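Local coordinates for protein adhesin (Streptococcus sanguinis SK1 = NCTC 7863, PDB 6VT2) that binds sialylated glycans through tandem Siglec-like modules and so probably helps the bacterium adhere to host glycoproteins, at residues P54-V66 against L76-H88. Numbering follows the deposited sequence.
Sequences PNWIRYSTDNLSV and LRTRVYGIVPINH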
# COMPACT_ATOMS: atom_id res chain seq x y z
N PRO A 54 21.15 41.26 -16.95
CA PRO A 54 21.78 40.25 -17.76
C PRO A 54 21.04 39.83 -19.03
O PRO A 54 19.94 40.07 -19.16
CB PRO A 54 21.79 39.01 -16.88
CG PRO A 54 21.69 39.56 -15.51
CD PRO A 54 21.04 40.89 -15.60
N ASN A 55 21.77 39.17 -19.90
CA ASN A 55 21.24 38.72 -21.19
C ASN A 55 20.11 37.70 -21.03
O ASN A 55 19.37 37.61 -21.92
CB ASN A 55 22.36 38.21 -22.07
CG ASN A 55 23.01 36.96 -21.55
OD1 ASN A 55 22.91 36.62 -20.40
ND2 ASN A 55 23.78 36.36 -22.43
N TRP A 56 20.00 37.01 -19.91
CA TRP A 56 18.94 36.02 -19.73
C TRP A 56 17.62 36.62 -19.22
O TRP A 56 16.73 35.88 -19.13
CB TRP A 56 19.47 34.88 -18.87
CG TRP A 56 20.15 35.30 -17.61
CD1 TRP A 56 21.47 35.43 -17.42
CD2 TRP A 56 19.51 35.66 -16.38
NE1 TRP A 56 21.70 35.85 -16.16
CE2 TRP A 56 20.54 35.98 -15.49
CE3 TRP A 56 18.21 35.68 -15.94
CZ2 TRP A 56 20.30 36.34 -14.18
CZ3 TRP A 56 17.96 36.07 -14.66
CH2 TRP A 56 18.99 36.41 -13.80
N ILE A 57 17.57 37.90 -18.88
CA ILE A 57 16.29 38.52 -18.58
C ILE A 57 15.70 38.93 -19.92
O ILE A 57 16.29 39.72 -20.66
CB ILE A 57 16.46 39.74 -17.68
CG1 ILE A 57 17.07 39.34 -16.36
CG2 ILE A 57 15.06 40.38 -17.48
CD1 ILE A 57 17.32 40.60 -15.44
N ARG A 58 14.54 38.36 -20.27
CA ARG A 58 13.91 38.57 -21.56
C ARG A 58 12.52 39.11 -21.32
O ARG A 58 12.01 39.01 -20.29
CB ARG A 58 13.84 37.22 -22.28
CG ARG A 58 15.21 36.62 -22.43
CD ARG A 58 15.17 35.29 -23.11
NE ARG A 58 14.69 35.42 -24.47
CZ ARG A 58 14.31 34.39 -25.21
NH1 ARG A 58 14.40 33.17 -24.73
NH2 ARG A 58 13.86 34.57 -26.44
N TYR A 59 12.01 39.76 -22.34
CA TYR A 59 10.65 40.24 -22.24
C TYR A 59 9.98 40.29 -23.60
O TYR A 59 10.63 40.42 -24.56
CB TYR A 59 10.50 41.56 -21.49
CG TYR A 59 11.15 42.72 -22.17
CD1 TYR A 59 12.50 42.92 -22.11
CD2 TYR A 59 10.37 43.68 -22.77
CE1 TYR A 59 13.08 44.01 -22.71
CE2 TYR A 59 10.94 44.77 -23.36
CZ TYR A 59 12.29 44.96 -23.32
OH TYR A 59 12.79 46.07 -23.90
N SER A 60 8.67 40.25 -23.56
CA SER A 60 7.91 40.29 -24.80
C SER A 60 6.54 40.88 -24.53
O SER A 60 6.00 40.67 -23.52
CB SER A 60 7.78 38.92 -25.39
OG SER A 60 7.03 38.12 -24.56
N THR A 61 6.03 41.61 -25.49
CA THR A 61 4.68 42.13 -25.36
C THR A 61 3.92 41.87 -26.65
O THR A 61 4.22 42.46 -27.62
CB THR A 61 4.70 43.62 -25.15
OG1 THR A 61 5.57 43.91 -24.07
CG2 THR A 61 3.31 44.14 -24.86
N ASP A 62 2.95 41.00 -26.60
CA ASP A 62 2.09 40.80 -27.76
C ASP A 62 1.23 42.06 -27.86
O ASP A 62 1.04 42.75 -26.93
CB ASP A 62 1.28 39.53 -27.53
CG ASP A 62 2.12 38.26 -27.46
OD1 ASP A 62 3.32 38.32 -27.65
OD2 ASP A 62 1.55 37.25 -27.11
N ASN A 63 0.69 42.29 -29.01
CA ASN A 63 -0.31 43.30 -29.20
C ASN A 63 0.17 44.71 -28.93
O ASN A 63 -0.62 45.57 -28.65
CB ASN A 63 -1.52 43.03 -28.31
CG ASN A 63 -2.79 43.42 -29.00
OD1 ASN A 63 -2.86 43.38 -30.21
ND2 ASN A 63 -3.81 43.78 -28.23
N LEU A 64 1.47 44.98 -29.02
CA LEU A 64 1.99 46.34 -28.90
C LEU A 64 1.46 47.20 -30.04
O LEU A 64 1.25 46.73 -31.18
CB LEU A 64 3.50 46.35 -28.97
CG LEU A 64 4.28 46.42 -27.67
CD1 LEU A 64 5.78 46.48 -28.01
CD2 LEU A 64 3.90 47.65 -26.85
N SER A 65 1.22 48.49 -29.73
CA SER A 65 0.99 49.50 -30.76
C SER A 65 -0.27 49.17 -31.57
O SER A 65 -0.33 49.30 -32.80
CB SER A 65 2.23 49.66 -31.64
OG SER A 65 2.10 50.95 -32.24
N VAL A 66 -1.31 48.80 -30.86
CA VAL A 66 -2.59 48.40 -31.41
C VAL A 66 -3.66 49.22 -30.71
O VAL A 66 -3.67 49.27 -29.47
CB VAL A 66 -2.85 46.89 -31.21
CG1 VAL A 66 -4.30 46.52 -31.42
CG2 VAL A 66 -1.96 46.13 -32.10
N LEU A 76 -2.63 45.91 -21.34
CA LEU A 76 -1.57 45.40 -22.19
C LEU A 76 -0.67 44.53 -21.31
O LEU A 76 -0.24 45.01 -20.32
CB LEU A 76 -0.78 46.56 -22.75
CG LEU A 76 0.32 46.08 -23.66
CD1 LEU A 76 -0.26 45.34 -24.86
CD2 LEU A 76 1.18 47.23 -24.09
N ARG A 77 -0.40 43.30 -21.71
CA ARG A 77 0.38 42.38 -20.89
C ARG A 77 1.80 42.19 -21.43
O ARG A 77 1.94 41.85 -22.55
CB ARG A 77 -0.37 41.06 -20.82
CG ARG A 77 -1.40 41.21 -19.73
CD ARG A 77 -2.34 40.10 -19.56
NE ARG A 77 -1.71 38.93 -19.04
CZ ARG A 77 -1.41 38.62 -17.82
NH1 ARG A 77 -1.49 39.50 -16.85
NH2 ARG A 77 -0.97 37.41 -17.61
N THR A 78 2.80 42.40 -20.59
CA THR A 78 4.19 42.22 -21.01
C THR A 78 4.73 41.05 -20.21
O THR A 78 4.56 41.07 -19.05
CB THR A 78 5.01 43.47 -20.73
OG1 THR A 78 4.54 44.50 -21.57
CG2 THR A 78 6.49 43.28 -20.94
N ARG A 79 5.28 40.07 -20.88
CA ARG A 79 5.84 38.93 -20.18
C ARG A 79 7.32 39.21 -19.91
O ARG A 79 8.00 39.53 -20.81
CB ARG A 79 5.73 37.72 -21.08
CG ARG A 79 6.20 36.42 -20.41
CD ARG A 79 6.37 35.39 -21.51
NE ARG A 79 6.74 34.14 -20.91
CZ ARG A 79 7.49 33.25 -21.48
NH1 ARG A 79 7.81 32.17 -20.81
NH2 ARG A 79 7.90 33.42 -22.69
N VAL A 80 7.77 39.05 -18.68
CA VAL A 80 9.21 39.15 -18.34
C VAL A 80 9.59 37.75 -17.89
O VAL A 80 8.90 37.21 -17.14
CB VAL A 80 9.46 40.21 -17.27
CG1 VAL A 80 10.94 40.35 -16.99
CG2 VAL A 80 8.90 41.56 -17.68
N TYR A 81 10.62 37.18 -18.47
CA TYR A 81 10.89 35.74 -18.26
C TYR A 81 12.35 35.46 -18.57
O TYR A 81 13.03 36.23 -19.10
CB TYR A 81 10.00 34.93 -19.22
CG TYR A 81 10.29 35.14 -20.68
CD1 TYR A 81 9.89 36.27 -21.36
CD2 TYR A 81 11.00 34.21 -21.39
CE1 TYR A 81 10.22 36.47 -22.69
CE2 TYR A 81 11.35 34.38 -22.70
CZ TYR A 81 10.92 35.49 -23.37
OH TYR A 81 11.27 35.62 -24.68
N GLY A 82 12.73 34.25 -18.26
CA GLY A 82 14.05 33.77 -18.60
C GLY A 82 14.37 32.53 -17.81
O GLY A 82 13.54 31.99 -17.18
N ILE A 83 15.58 32.08 -17.98
CA ILE A 83 16.14 30.94 -17.24
C ILE A 83 17.36 31.47 -16.49
O ILE A 83 18.30 31.98 -17.11
CB ILE A 83 16.52 29.80 -18.20
CG1 ILE A 83 15.27 29.30 -18.89
CG2 ILE A 83 17.24 28.74 -17.40
CD1 ILE A 83 15.63 28.41 -20.08
N VAL A 84 17.33 31.36 -15.16
CA VAL A 84 18.52 31.76 -14.38
C VAL A 84 19.60 30.74 -14.61
O VAL A 84 19.34 29.56 -14.42
CB VAL A 84 18.21 31.85 -12.90
CG1 VAL A 84 19.43 32.29 -12.10
CG2 VAL A 84 16.98 32.82 -12.71
N PRO A 85 20.83 31.15 -14.90
CA PRO A 85 21.91 30.19 -15.13
C PRO A 85 22.10 29.32 -13.90
O PRO A 85 22.01 29.78 -12.76
CB PRO A 85 23.12 31.08 -15.41
CG PRO A 85 22.48 32.40 -15.96
CD PRO A 85 21.22 32.54 -15.22
N ILE A 86 22.47 28.08 -14.18
CA ILE A 86 22.60 27.10 -13.14
C ILE A 86 23.73 27.46 -12.19
O ILE A 86 23.70 26.99 -11.05
CB ILE A 86 22.82 25.72 -13.75
CG1 ILE A 86 22.54 24.62 -12.70
CG2 ILE A 86 24.22 25.61 -14.32
CD1 ILE A 86 21.16 24.56 -12.23
N ASN A 87 24.71 28.25 -12.61
CA ASN A 87 25.83 28.61 -11.73
C ASN A 87 25.79 30.07 -11.27
O ASN A 87 26.81 30.61 -10.81
CB ASN A 87 27.16 28.36 -12.42
CG ASN A 87 27.34 29.20 -13.65
OD1 ASN A 87 26.38 29.53 -14.32
ND2 ASN A 87 28.58 29.53 -13.95
N HIS A 88 24.64 30.72 -11.41
CA HIS A 88 24.49 32.06 -10.87
C HIS A 88 24.78 32.02 -9.37
O HIS A 88 24.44 31.07 -8.67
CB HIS A 88 23.07 32.55 -11.13
CG HIS A 88 22.94 34.03 -11.11
ND1 HIS A 88 22.91 34.72 -9.93
CD2 HIS A 88 22.88 34.96 -12.10
CE1 HIS A 88 22.85 36.03 -10.18
NE2 HIS A 88 22.82 36.20 -11.49
O HOH W 1 16.70 33.41 -20.31
O HOH W 2 11.64 38.01 -25.78
O HOH W 3 7.40 35.37 -25.03
O HOH W 4 2.51 39.51 -24.07
O HOH W 5 0.28 41.79 -24.85
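Arg58 and Tyr81 form an antiparallel hydrogen-bonded pair: Arg58 N donates to Tyr81 O at 2.9 Å, and Tyr81 N returns a bond to Arg58 O. Ser60 and Arg79 repeat the pattern, Arg79 N lying 2.8 Å from Ser60 O. Beyond this ladder, water 1 joins Trp56 O to Ile83 N, and water 4 joins Asp62 N to Arg77 O. On the inner side the hydroxyls of Thr61 and Thr78 bond to each other, OG1 to OG1 at 2.8 Å, while Thr61 CG2 reaches Leu76 CG at 3.8 Å.

On the face that carries Arg58, Ser60 and Arg79, the Tyr81 ring is sandwiched: Arg58 CB makes a CH-pi contact 3.8 Å from its centroid, 19° off the normal, and Arg79 NH2 lies over the opposite face, its NE salt-bridged to Glu23 of strand 21-29. Arg58, bent at chi3 (64°), sets one guanidinium face against Tyr81 OH, which lies above that plane toward its rim, where the N-H angles are too poor for a hydrogen bond; the two planes are 49° apart.

In the loop before strand 58-61, Trp56 presents one indole face to Pro85, whose CD sits 3.5 Å from the five-membered-ring centroid in a CH-pi contact; Pro54 CB lies over the rim of the opposite face. The His88 ring stands perpendicular to the indole, CD2 being 3.6 Å from Trp56 CZ2.

His88 NE2 bonds to Tyr96 of the sialoglycan pocket, to which Pro54 also belongs, so the Trp56 cluster adjoins the binding site. Within this Siglec-like domain, strand 58-61 edges a four-stranded antiparallel sheet, strand 76-83 separates it from strand 21-29, and Tyr59, Leu76 and Thr78 pack inward on strand 35-41 of the second sheet, as Trp56 does on strand 119-125.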